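Local coordinates for protein transcriptional regulator (Vibrio virus VP882, PDB 7DWM) that binds the small molecule 3,5-dimethylpyrazin-2-ol (DPO) in a PAS-type pocket and probably binds DNA through a LuxR-type helix-turn-helix domain to regulate transcription, at residues 19-24 against 28-33; 94-99 against 103-108; 166-171 against 183-188. All coordinates share one frame; numbering follows the deposited sequence.

Interaction 1 (19-24 against 28-33); sequences HFFGNQ and WGIKDT
The ring of F21 partly overlaps the indole of W28, and the two side chains cross at about a right angle. The ring planes are almost parallel, 12° apart, but slid so far that the overlap is slight. Their centroids lie 5.1 Å apart, and the touch is made by CE1 of F21 at CE3 of W28. CD1 of F21 also sits 3.5 Å from CB of W28. With chi1 at -59°, CG of F21 lies anti to its carbonyl carbon, which lets the ring lie between W28 and I30. CE2, on the far side of the F21 ring, is 3.4 Å from CG2 of I30. The backbone N of G29 lies over one face of this ring.

F20 comes to W28 from another direction. It turns its edge toward the face of the six-membered indole ring, with centroids 5.7 Å apart and planes at 55°. F20, F21 and W28 thus form an aromatic cluster. At the five-membered side of the indole, CB of Q24 is 3.6 Å from CD1 of W28. CG and the amide of Q24 continue past NE1, the amide tilted from the ring. OE1 of Q24 makes a weak hydrogen bond to T108 of the second subunit.

The contact packs the C-terminal end of helix 7-21 against the first strand of the PAS sheet. I121 of strand 119-126 touches F21, W28 and I30. The cluster also reaches the dimer interface, where F20 meets F20 and W28 packs on W28 of the second subunit. No hydrogen bond crosses between the two segments. Cohesion here rests on buried aromatic and aliphatic surface, so it depends on shape and overlap more than on polar pairing.

Interaction 2 (94-99 against 103-108); sequences HPYANG and FTFTKT. With A1U (3,5-dimethylpyrazin-2-ol), chain C.
From CB, which points toward segment 103-108 of strand 99-110, Y96 carries its ring to F103 and F105. A chi1 of -61° puts CG anti to the carbonyl carbon. The two sides of the ring meet different partners. CE1 of Y96 is 3.8 Å from the methyl CAG of the bound 3,5-dimethylpyrazin-2-ol, which lies at the edge of the Y96 ring, near its plane. CE2 of Y96 is 3.7 Å from CD2 of F103. The Y96 and F103 rings are oblique, with planes at 68° and centroids 5.3 Å apart. At the tip, OH of Y96 lies 3.7 Å from CB of F103 and 3.6 Å from CE2 of F105. It reaches F105 at the ring edge, near the plane. The same hydroxyl is hydrogen-bonded to the backbone O of D92, which fixes the end of the side chain.

F105 carries the ligand on one face. CAC of the pyrazine lies over that face, offset toward the rim, and CZ of F105 is 3.5 Å from the methyl CAG. Further along the strand, K107 bends at chi3 (74°), and its NZ makes a weak hydrogen bond of 3.4 Å to OAI of the ligand. NZ also forms a salt bridge with D78 and a hydrogen bond with Q77, so the ammonium is shared among several oxygens.

Y96, F105 and K107 therefore form part of the ligand pocket of the PAS domain. The contact lies inside the hairpin of strands 88-96 and 99-110, whose backbones pair H94 with R101 and F103 with D92. Helix 42-47 packs against it, L47 touching Y96, F103 and F105, while F122 of strand 119-126 meets F105 from the next strand of the sheet.

Interaction 3 (166-171 against 183-188); sequences ELVLFF and GMLGRS
M184 and F171 make the sulfur and CH contacts. The end of the M184 side chain lies over one face of the F171 ring. SD of M184 is 4.1 Å from the centroid of the F171 ring and only 13° off the ring normal, a Met-aromatic contact. The methyl CE of M184 sits over the same face, 3.8 Å from the centroid of the F171 ring and 25° off the normal, a CH-pi contact. CE of M184 comes nearest to the ring at CE1 of F171, 3.5 Å away. The chain of M184 runs out extended and then bends at chi3 (93°), which lays CE beside SD above the ring. F170 lies by the opposite face of F171.

The aliphatic contacts come from L185, whose two methyl groups divide between neighbouring residues of helix 163-172. CD2 of L185 is 3.6 Å from CD2 of L167, and CD1 of L185 is 4.0 Å from CG2 of V168. L185 crosses V168 at about a right angle.

After L185, G186 has positive phi and forms a Schellman motif. S188 then takes the N-cap position of helix 189-203, its OG weakly hydrogen-bonded to N of T191. The contact packs helix 163-172 on helix 178-185, which with helix 189-203 is consistent with the helix-turn-helix of the LuxR family. I192 of helix 189-203 touches L185, and L143 of the second subunit packs on F171 and M184.

No hydrogen bond joins the two segments. The helices are held by methyl packing and by a polarisable sulfur over an aromatic face, weak forces that add up over a partly buried surface.

In the fold
Interaction 1 comes first along the chain and closes the short loop from helix 7-21 into strand 28-32. Interaction 2 follows, across the turn of the hairpin 88-96 and 99-110. Interaction 3 comes last and spans the connection from helix 163-172 to helix 178-185. The three lie in series; none nests in or crosses another. Interactions 1 and 2 share the PAS sheet, with centres about 15 Å apart, and both hold residues of the ligand pocket. Interaction 3 belongs to the LuxR-type region, its centre about 42 Å from that of interaction 1, on the opposite side of the chain's centre. All three have residues near the second subunit.

Interaction 1 (19-24 against 28-33)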
loop_
_atom_site.group_PDB
_atom_site.type_symbol
_atom_site.label_atom_id
_atom_site.label_comp_id
_atom_site.label_asym_id
_atom_site.label_seq_id
_atom_site.Cartn_x
_atom_site.Cartn_y
_atom_site.Cartn_z
ATOM N N HIS A 19 -3.377 -25.690 3.570
ATOM C CA HIS A 19 -4.161 -25.441 4.779
ATOM C C HIS A 19 -4.098 -23.963 5.165
ATOM O O HIS A 19 -5.092 -23.381 5.617
ATOM C CB HIS A 19 -3.715 -26.294 5.959
ATOM C CG HIS A 19 -4.467 -25.948 7.206
ATOM N ND1 HIS A 19 -5.803 -26.248 7.369
ATOM C CD2 HIS A 19 -4.108 -25.241 8.304
ATOM C CE1 HIS A 19 -6.222 -25.785 8.532
ATOM N NE2 HIS A 19 -5.214 -25.165 9.116
ATOM N N PHE A 20 -2.929 -23.345 4.993
ATOM C CA PHE A 20 -2.764 -21.917 5.253
ATOM C C PHE A 20 -3.725 -21.080 4.412
ATOM O O PHE A 20 -4.492 -20.271 4.948
ATOM C CB PHE A 20 -1.306 -21.524 4.989
ATOM C CG PHE A 20 -1.044 -20.047 5.065
ATOM C CD1 PHE A 20 -0.459 -19.392 4.000
ATOM C CD2 PHE A 20 -1.344 -19.320 6.205
ATOM C CE1 PHE A 20 -0.212 -18.042 4.044
ATOM C CE2 PHE A 20 -1.082 -17.965 6.261
ATOM C CZ PHE A 20 -0.516 -17.326 5.175
ATOM N N PHE A 21 -3.690 -21.258 3.088
ATOM C CA PHE A 21 -4.507 -20.454 2.181
ATOM C C PHE A 21 -6.003 -20.706 2.347
ATOM O O PHE A 21 -6.803 -19.784 2.156
ATOM C CB PHE A 21 -4.096 -20.717 0.731
ATOM C CG PHE A 21 -2.657 -20.413 0.452
ATOM C CD1 PHE A 21 -2.044 -19.314 1.024
ATOM C CD2 PHE A 21 -1.912 -21.230 -0.378
ATOM C CE1 PHE A 21 -0.715 -19.036 0.771
ATOM C CE2 PHE A 21 -0.586 -20.960 -0.623
ATOM C CZ PHE A 21 0.014 -19.860 -0.052
ATOM N N GLY A 22 -6.407 -21.933 2.688
ATOM C CA GLY A 22 -7.823 -22.233 2.808
ATOM C C GLY A 22 -8.563 -21.546 3.938
ATOM O O GLY A 22 -9.777 -21.739 4.059
ATOM N N ASN A 23 -7.886 -20.756 4.769
ATOM C CA ASN A 23 -8.526 -20.079 5.896
ATOM C C ASN A 23 -8.163 -18.598 5.911
ATOM O O ASN A 23 -7.850 -18.014 6.950
ATOM C CB ASN A 23 -8.149 -20.749 7.218
ATOM C CG ASN A 23 -8.326 -22.252 7.180
ATOM O OD1 ASN A 23 -7.567 -22.957 6.522
ATOM N ND2 ASN A 23 -9.321 -22.753 7.902
ATOM N N GLN A 24 -8.212 -17.969 4.736
ATOM C CA GLN A 24 -8.113 -16.524 4.586
ATOM C C GLN A 24 -9.180 -16.055 3.605
ATOM O O GLN A 24 -9.392 -16.699 2.567
ATOM C CB GLN A 24 -6.730 -16.069 4.095
ATOM C CG GLN A 24 -5.557 -16.759 4.773
ATOM C CD GLN A 24 -4.660 -15.775 5.483
ATOM O OE1 GLN A 24 -5.083 -14.671 5.822
ATOM N NE2 GLN A 24 -3.416 -16.161 5.709
ATOM N N TRP A 28 -5.931 -16.503 -2.451
ATOM C CA TRP A 28 -4.569 -16.959 -2.219
ATOM C C TRP A 28 -4.293 -18.156 -3.118
ATOM O O TRP A 28 -5.190 -18.955 -3.398
ATOM C CB TRP A 28 -4.365 -17.376 -0.756
ATOM C CG TRP A 28 -3.909 -16.308 0.203
ATOM C CD1 TRP A 28 -4.671 -15.667 1.139
ATOM C CD2 TRP A 28 -2.577 -15.799 0.357
ATOM N NE1 TRP A 28 -3.902 -14.780 1.851
ATOM C CE2 TRP A 28 -2.612 -14.842 1.391
ATOM C CE3 TRP A 28 -1.363 -16.049 -0.289
ATOM C CZ2 TRP A 28 -1.480 -14.139 1.796
ATOM C CZ3 TRP A 28 -0.239 -15.353 0.117
ATOM C CH2 TRP A 28 -0.305 -14.408 1.148
ATOM N N GLY A 29 -3.050 -18.291 -3.567
ATOM C CA GLY A 29 -2.719 -19.485 -4.334
ATOM C C GLY A 29 -1.254 -19.528 -4.701
ATOM O O GLY A 29 -0.497 -18.595 -4.429
ATOM N N ILE A 30 -0.851 -20.666 -5.272
ATOM C CA ILE A 30 0.508 -20.869 -5.771
ATOM C C ILE A 30 0.443 -21.636 -7.090
ATOM O O ILE A 30 -0.398 -22.526 -7.281
ATOM C CB ILE A 30 1.426 -21.576 -4.735
ATOM C CG1 ILE A 30 1.127 -23.073 -4.572
ATOM C CG2 ILE A 30 1.392 -20.883 -3.390
ATOM C CD1 ILE A 30 1.820 -23.959 -5.586
ATOM N N LYS A 31 1.324 -21.274 -8.015
ATOM C CA LYS A 31 1.501 -22.054 -9.232
ATOM C C LYS A 31 2.983 -22.346 -9.439
ATOM O O LYS A 31 3.841 -21.870 -8.694
ATOM C CB LYS A 31 0.880 -21.371 -10.454
ATOM C CG LYS A 31 1.228 -19.933 -10.629
ATOM C CD LYS A 31 -0.026 -19.190 -11.007
ATOM C CE LYS A 31 0.282 -17.769 -11.353
ATOM N NZ LYS A 31 -0.862 -17.103 -12.009
ATOM N N ASP A 32 3.268 -23.110 -10.489
ATOM C CA ASP A 32 4.565 -23.720 -10.727
ATOM C C ASP A 32 5.400 -22.857 -11.671
ATOM O O ASP A 32 5.024 -21.735 -12.024
ATOM C CB ASP A 32 4.348 -25.131 -11.281
ATOM C CG ASP A 32 5.591 -25.987 -11.240
ATOM O OD1 ASP A 32 5.995 -26.461 -12.319
ATOM O OD2 ASP A 32 6.156 -26.192 -10.142
ATOM N N THR A 33 6.555 -23.385 -12.088
ATOM C CA THR A 33 7.418 -22.720 -13.052
ATOM C C THR A 33 6.838 -22.755 -14.457
ATOM O O THR A 33 7.355 -22.062 -15.340
ATOM C CB THR A 33 8.814 -23.349 -13.053
ATOM O OG1 THR A 33 9.615 -22.736 -14.071
ATOM C CG2 THR A 33 8.729 -24.846 -13.326
#

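Interaction 2 (94-99 against 103-108)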
loop_
_atom_site.group_PDB
_atom_site.type_symbol
_atom_site.label_atom_id
_atom_site.label_comp_id
_atom_site.label_asym_id
_atom_site.label_seq_id
_atom_site.Cartn_x
_atom_site.Cartn_y
_atom_site.Cartn_z
ATOM N N HIS A 94 -10.172 -5.722 -13.354
ATOM C CA HIS A 94 -10.781 -6.725 -14.217
ATOM C C HIS A 94 -12.275 -6.807 -13.968
ATOM O O HIS A 94 -12.734 -6.561 -12.845
ATOM C CB HIS A 94 -10.160 -8.111 -13.991
ATOM C CG HIS A 94 -8.773 -8.250 -14.527
ATOM N ND1 HIS A 94 -8.502 -8.413 -15.867
ATOM C CD2 HIS A 94 -7.575 -8.257 -13.899
ATOM C CE1 HIS A 94 -7.196 -8.508 -16.045
ATOM N NE2 HIS A 94 -6.611 -8.419 -14.865
ATOM N N PRO A 95 -13.058 -7.168 -14.986
ATOM C CA PRO A 95 -14.465 -7.556 -14.780
ATOM C C PRO A 95 -14.558 -8.980 -14.234
ATOM O O PRO A 95 -14.830 -9.953 -14.936
ATOM C CB PRO A 95 -15.056 -7.430 -16.186
ATOM C CG PRO A 95 -13.913 -7.757 -17.085
ATOM C CD PRO A 95 -12.673 -7.224 -16.407
ATOM N N TYR A 96 -14.316 -9.105 -12.931
ATOM C CA TYR A 96 -14.353 -10.399 -12.279
ATOM C C TYR A 96 -15.787 -10.933 -12.253
ATOM O O TYR A 96 -16.748 -10.240 -12.606
ATOM C CB TYR A 96 -13.775 -10.296 -10.867
ATOM C CG TYR A 96 -12.324 -9.859 -10.837
ATOM C CD1 TYR A 96 -11.318 -10.683 -11.325
ATOM C CD2 TYR A 96 -11.961 -8.620 -10.324
ATOM C CE1 TYR A 96 -9.993 -10.287 -11.301
ATOM C CE2 TYR A 96 -10.640 -8.215 -10.298
ATOM C CZ TYR A 96 -9.660 -9.052 -10.786
ATOM O OH TYR A 96 -8.345 -8.652 -10.763
ATOM N N ALA A 97 -15.920 -12.185 -11.808
ATOM C CA ALA A 97 -17.181 -12.916 -11.899
ATOM C C ALA A 97 -18.358 -12.197 -11.248
ATOM O O ALA A 97 -19.505 -12.584 -11.500
ATOM C CB ALA A 97 -17.018 -14.301 -11.271
ATOM N N ASN A 98 -18.120 -11.177 -10.429
ATOM C CA ASN A 98 -19.202 -10.420 -9.810
ATOM C C ASN A 98 -18.992 -8.922 -9.983
ATOM O O ASN A 98 -19.173 -8.137 -9.046
ATOM C CB ASN A 98 -19.360 -10.781 -8.336
ATOM C CG ASN A 98 -20.803 -10.689 -7.870
ATOM O OD1 ASN A 98 -21.504 -9.726 -8.180
ATOM N ND2 ASN A 98 -21.255 -11.695 -7.130
ATOM N N GLY A 99 -18.605 -8.504 -11.179
ATOM C CA GLY A 99 -18.458 -7.100 -11.504
ATOM C C GLY A 99 -17.001 -6.683 -11.618
ATOM O O GLY A 99 -16.073 -7.452 -11.371
ATOM N N PHE A 103 -8.133 -5.060 -7.968
ATOM C CA PHE A 103 -7.373 -5.894 -7.058
ATOM C C PHE A 103 -5.897 -5.538 -7.111
ATOM O O PHE A 103 -5.382 -5.019 -8.104
ATOM C CB PHE A 103 -7.558 -7.376 -7.392
ATOM C CG PHE A 103 -8.602 -8.055 -6.563
ATOM C CD1 PHE A 103 -8.252 -9.050 -5.665
ATOM C CD2 PHE A 103 -9.934 -7.699 -6.677
ATOM C CE1 PHE A 103 -9.214 -9.679 -4.896
ATOM C CE2 PHE A 103 -10.901 -8.323 -5.910
ATOM C CZ PHE A 103 -10.540 -9.315 -5.021
ATOM N N THR A 104 -5.225 -5.833 -6.010
ATOM C CA THR A 104 -3.778 -5.945 -5.954
ATOM C C THR A 104 -3.439 -7.425 -5.851
ATOM O O THR A 104 -3.892 -8.100 -4.922
ATOM C CB THR A 104 -3.241 -5.158 -4.758
ATOM O OG1 THR A 104 -3.314 -3.753 -5.036
ATOM C CG2 THR A 104 -1.824 -5.571 -4.392
ATOM N N PHE A 105 -2.649 -7.924 -6.801
ATOM C CA PHE A 105 -2.117 -9.285 -6.749
ATOM C C PHE A 105 -0.616 -9.217 -6.495
ATOM O O PHE A 105 0.150 -8.794 -7.366
ATOM C CB PHE A 105 -2.441 -10.059 -8.025
ATOM C CG PHE A 105 -3.815 -10.661 -8.025
ATOM C CD1 PHE A 105 -4.034 -11.923 -7.494
ATOM C CD2 PHE A 105 -4.891 -9.959 -8.540
ATOM C CE1 PHE A 105 -5.303 -12.475 -7.483
ATOM C CE2 PHE A 105 -6.162 -10.504 -8.531
ATOM C CZ PHE A 105 -6.367 -11.765 -8.001
ATOM N N THR A 106 -0.212 -9.628 -5.293
ATOM C CA THR A 106 1.188 -9.666 -4.886
ATOM C C THR A 106 1.779 -11.040 -5.188
ATOM O O THR A 106 1.316 -12.052 -4.648
ATOM C CB THR A 106 1.322 -9.340 -3.397
ATOM O OG1 THR A 106 1.029 -10.502 -2.615
ATOM C CG2 THR A 106 0.370 -8.228 -3.022
ATOM N N LYS A 107 2.794 -11.073 -6.051
ATOM C CA LYS A 107 3.409 -12.326 -6.473
ATOM C C LYS A 107 4.842 -12.402 -5.968
ATOM O O LYS A 107 5.645 -11.494 -6.214
ATOM C CB LYS A 107 3.342 -12.465 -7.992
ATOM C CG LYS A 107 1.943 -12.176 -8.513
ATOM C CD LYS A 107 1.872 -11.943 -10.014
ATOM C CE LYS A 107 2.034 -13.238 -10.787
ATOM N NZ LYS A 107 1.730 -13.060 -12.233
ATOM N N THR A 108 5.135 -13.485 -5.249
ATOM C CA THR A 108 6.375 -13.758 -4.541
ATOM C C THR A 108 6.973 -15.085 -5.001
ATOM O O THR A 108 6.238 -16.002 -5.365
ATOM C CB THR A 108 6.142 -13.800 -3.026
ATOM O OG1 THR A 108 7.388 -14.041 -2.364
ATOM C CG2 THR A 108 5.124 -14.884 -2.669
HETATM C CAB A1U C . -4.445 -11.988 -11.873
HETATM C CAC A1U C . -5.434 -12.901 -11.429
HETATM C CAE A1U C . -3.756 -14.492 -11.047
HETATM C CAF A1U C . -2.842 -13.521 -11.507
HETATM C CAG A1U C . -6.878 -12.480 -11.414
HETATM C CAH A1U C . -3.335 -15.858 -10.595
HETATM N NAA A1U C . -3.119 -12.286 -11.925
HETATM N NAD A1U C . -5.058 -14.147 -11.020
HETATM O OAI A1U C . -1.494 -13.926 -11.518
#

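Interaction 3 (166-171 against 183-188)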
loop_
_atom_site.group_PDB
_atom_site.type_symbol
_atom_site.label_atom_id
_atom_site.label_comp_id
_atom_site.label_asym_id
_atom_site.label_seq_id
_atom_site.Cartn_x
_atom_site.Cartn_y
_atom_site.Cartn_z
ATOM N N GLU A 166 -11.287 16.420 -15.358
ATOM C CA GLU A 166 -10.816 15.470 -14.357
ATOM C C GLU A 166 -9.324 15.202 -14.507
ATOM O O GLU A 166 -8.595 15.142 -13.510
ATOM C CB GLU A 166 -11.618 14.171 -14.446
ATOM C CG GLU A 166 -12.977 14.252 -13.765
ATOM C CD GLU A 166 -13.616 12.893 -13.553
ATOM O OE1 GLU A 166 -13.328 11.968 -14.342
ATOM O OE2 GLU A 166 -14.408 12.750 -12.598
ATOM N N LEU A 167 -8.849 15.034 -15.745
ATOM C CA LEU A 167 -7.417 14.829 -15.968
ATOM C C LEU A 167 -6.611 16.040 -15.501
ATOM O O LEU A 167 -5.601 15.909 -14.787
ATOM C CB LEU A 167 -7.155 14.558 -17.448
ATOM C CG LEU A 167 -6.813 13.127 -17.865
ATOM C CD1 LEU A 167 -8.035 12.236 -17.754
ATOM C CD2 LEU A 167 -6.270 13.100 -19.282
ATOM N N VAL A 168 -7.043 17.233 -15.919
ATOM C CA VAL A 168 -6.350 18.464 -15.560
ATOM C C VAL A 168 -6.282 18.613 -14.047
ATOM O O VAL A 168 -5.241 18.984 -13.498
ATOM C CB VAL A 168 -7.033 19.677 -16.221
ATOM C CG1 VAL A 168 -6.498 20.977 -15.637
ATOM C CG2 VAL A 168 -6.824 19.645 -17.726
ATOM N N LEU A 169 -7.380 18.320 -13.349
ATOM C CA LEU A 169 -7.379 18.460 -11.896
ATOM C C LEU A 169 -6.514 17.395 -11.230
ATOM O O LEU A 169 -5.820 17.684 -10.248
ATOM C CB LEU A 169 -8.810 18.405 -11.361
ATOM C CG LEU A 169 -8.939 18.715 -9.868
ATOM C CD1 LEU A 169 -8.487 20.137 -9.613
ATOM C CD2 LEU A 169 -10.366 18.506 -9.399
ATOM N N PHE A 170 -6.568 16.153 -11.728
ATOM C CA PHE A 170 -5.686 15.102 -11.230
ATOM C C PHE A 170 -4.236 15.556 -11.247
ATOM O O PHE A 170 -3.497 15.359 -10.275
ATOM C CB PHE A 170 -5.858 13.826 -12.064
ATOM C CG PHE A 170 -5.091 12.637 -11.534
ATOM C CD1 PHE A 170 -3.786 12.394 -11.936
ATOM C CD2 PHE A 170 -5.680 11.766 -10.630
ATOM C CE1 PHE A 170 -3.085 11.307 -11.444
ATOM C CE2 PHE A 170 -4.984 10.678 -10.137
ATOM C CZ PHE A 170 -3.686 10.449 -10.544
ATOM N N PHE A 171 -3.810 16.176 -12.345
ATOM C CA PHE A 171 -2.409 16.577 -12.413
ATOM C C PHE A 171 -2.139 17.909 -11.714
ATOM O O PHE A 171 -1.011 18.146 -11.271
ATOM C CB PHE A 171 -1.941 16.588 -13.865
ATOM C CG PHE A 171 -1.776 15.209 -14.436
ATOM C CD1 PHE A 171 -0.890 14.314 -13.858
ATOM C CD2 PHE A 171 -2.527 14.794 -15.521
ATOM C CE1 PHE A 171 -0.744 13.035 -14.363
ATOM C CE2 PHE A 171 -2.382 13.520 -16.033
ATOM C CZ PHE A 171 -1.489 12.640 -15.453
ATOM N N GLY A 183 1.825 19.861 -21.853
ATOM C CA GLY A 183 2.704 18.850 -22.419
ATOM C C GLY A 183 2.124 17.453 -22.308
ATOM O O GLY A 183 2.109 16.691 -23.278
ATOM N N MET A 184 1.637 17.099 -21.115
ATOM C CA MET A 184 1.165 15.737 -20.872
ATOM C C MET A 184 -0.054 15.384 -21.717
ATOM O O MET A 184 -0.221 14.220 -22.097
ATOM C CB MET A 184 0.851 15.544 -19.390
ATOM C CG MET A 184 2.029 15.803 -18.474
ATOM S SD MET A 184 1.570 15.779 -16.734
ATOM C CE MET A 184 1.914 14.070 -16.333
ATOM N N LEU A 185 -0.915 16.354 -22.019
ATOM C CA LEU A 185 -2.116 16.091 -22.804
ATOM C C LEU A 185 -1.984 16.533 -24.256
ATOM O O LEU A 185 -2.927 16.351 -25.033
ATOM C CB LEU A 185 -3.337 16.775 -22.175
ATOM C CG LEU A 185 -3.563 16.697 -20.663
ATOM C CD1 LEU A 185 -4.913 17.305 -20.314
ATOM C CD2 LEU A 185 -3.472 15.265 -20.157
ATOM N N GLY A 186 -0.842 17.089 -24.643
ATOM C CA GLY A 186 -0.620 17.459 -26.033
ATOM C C GLY A 186 -1.539 18.543 -26.552
ATOM O O GLY A 186 -1.954 18.498 -27.717
ATOM N N ARG A 187 -1.859 19.527 -25.719
ATOM C CA ARG A 187 -2.619 20.691 -26.144
ATOM C C ARG A 187 -1.842 21.943 -25.767
ATOM O O ARG A 187 -0.866 21.892 -25.013
ATOM C CB ARG A 187 -4.024 20.712 -25.526
ATOM C CG ARG A 187 -4.837 19.455 -25.805
ATOM C CD ARG A 187 -5.465 19.483 -27.195
ATOM N NE ARG A 187 -6.328 20.645 -27.391
ATOM C CZ ARG A 187 -7.601 20.573 -27.768
ATOM N NH1 ARG A 187 -8.316 21.681 -27.919
ATOM N NH2 ARG A 187 -8.163 19.392 -27.994
ATOM N N SER A 188 -2.303 23.089 -26.237
ATOM C CA SER A 188 -1.574 24.338 -25.933
ATOM C C SER A 188 -1.820 24.765 -24.490
ATOM O O SER A 188 -2.822 24.389 -23.927
ATOM C CB SER A 188 -1.967 25.409 -26.885
ATOM O OG SER A 188 -3.001 26.199 -26.349
#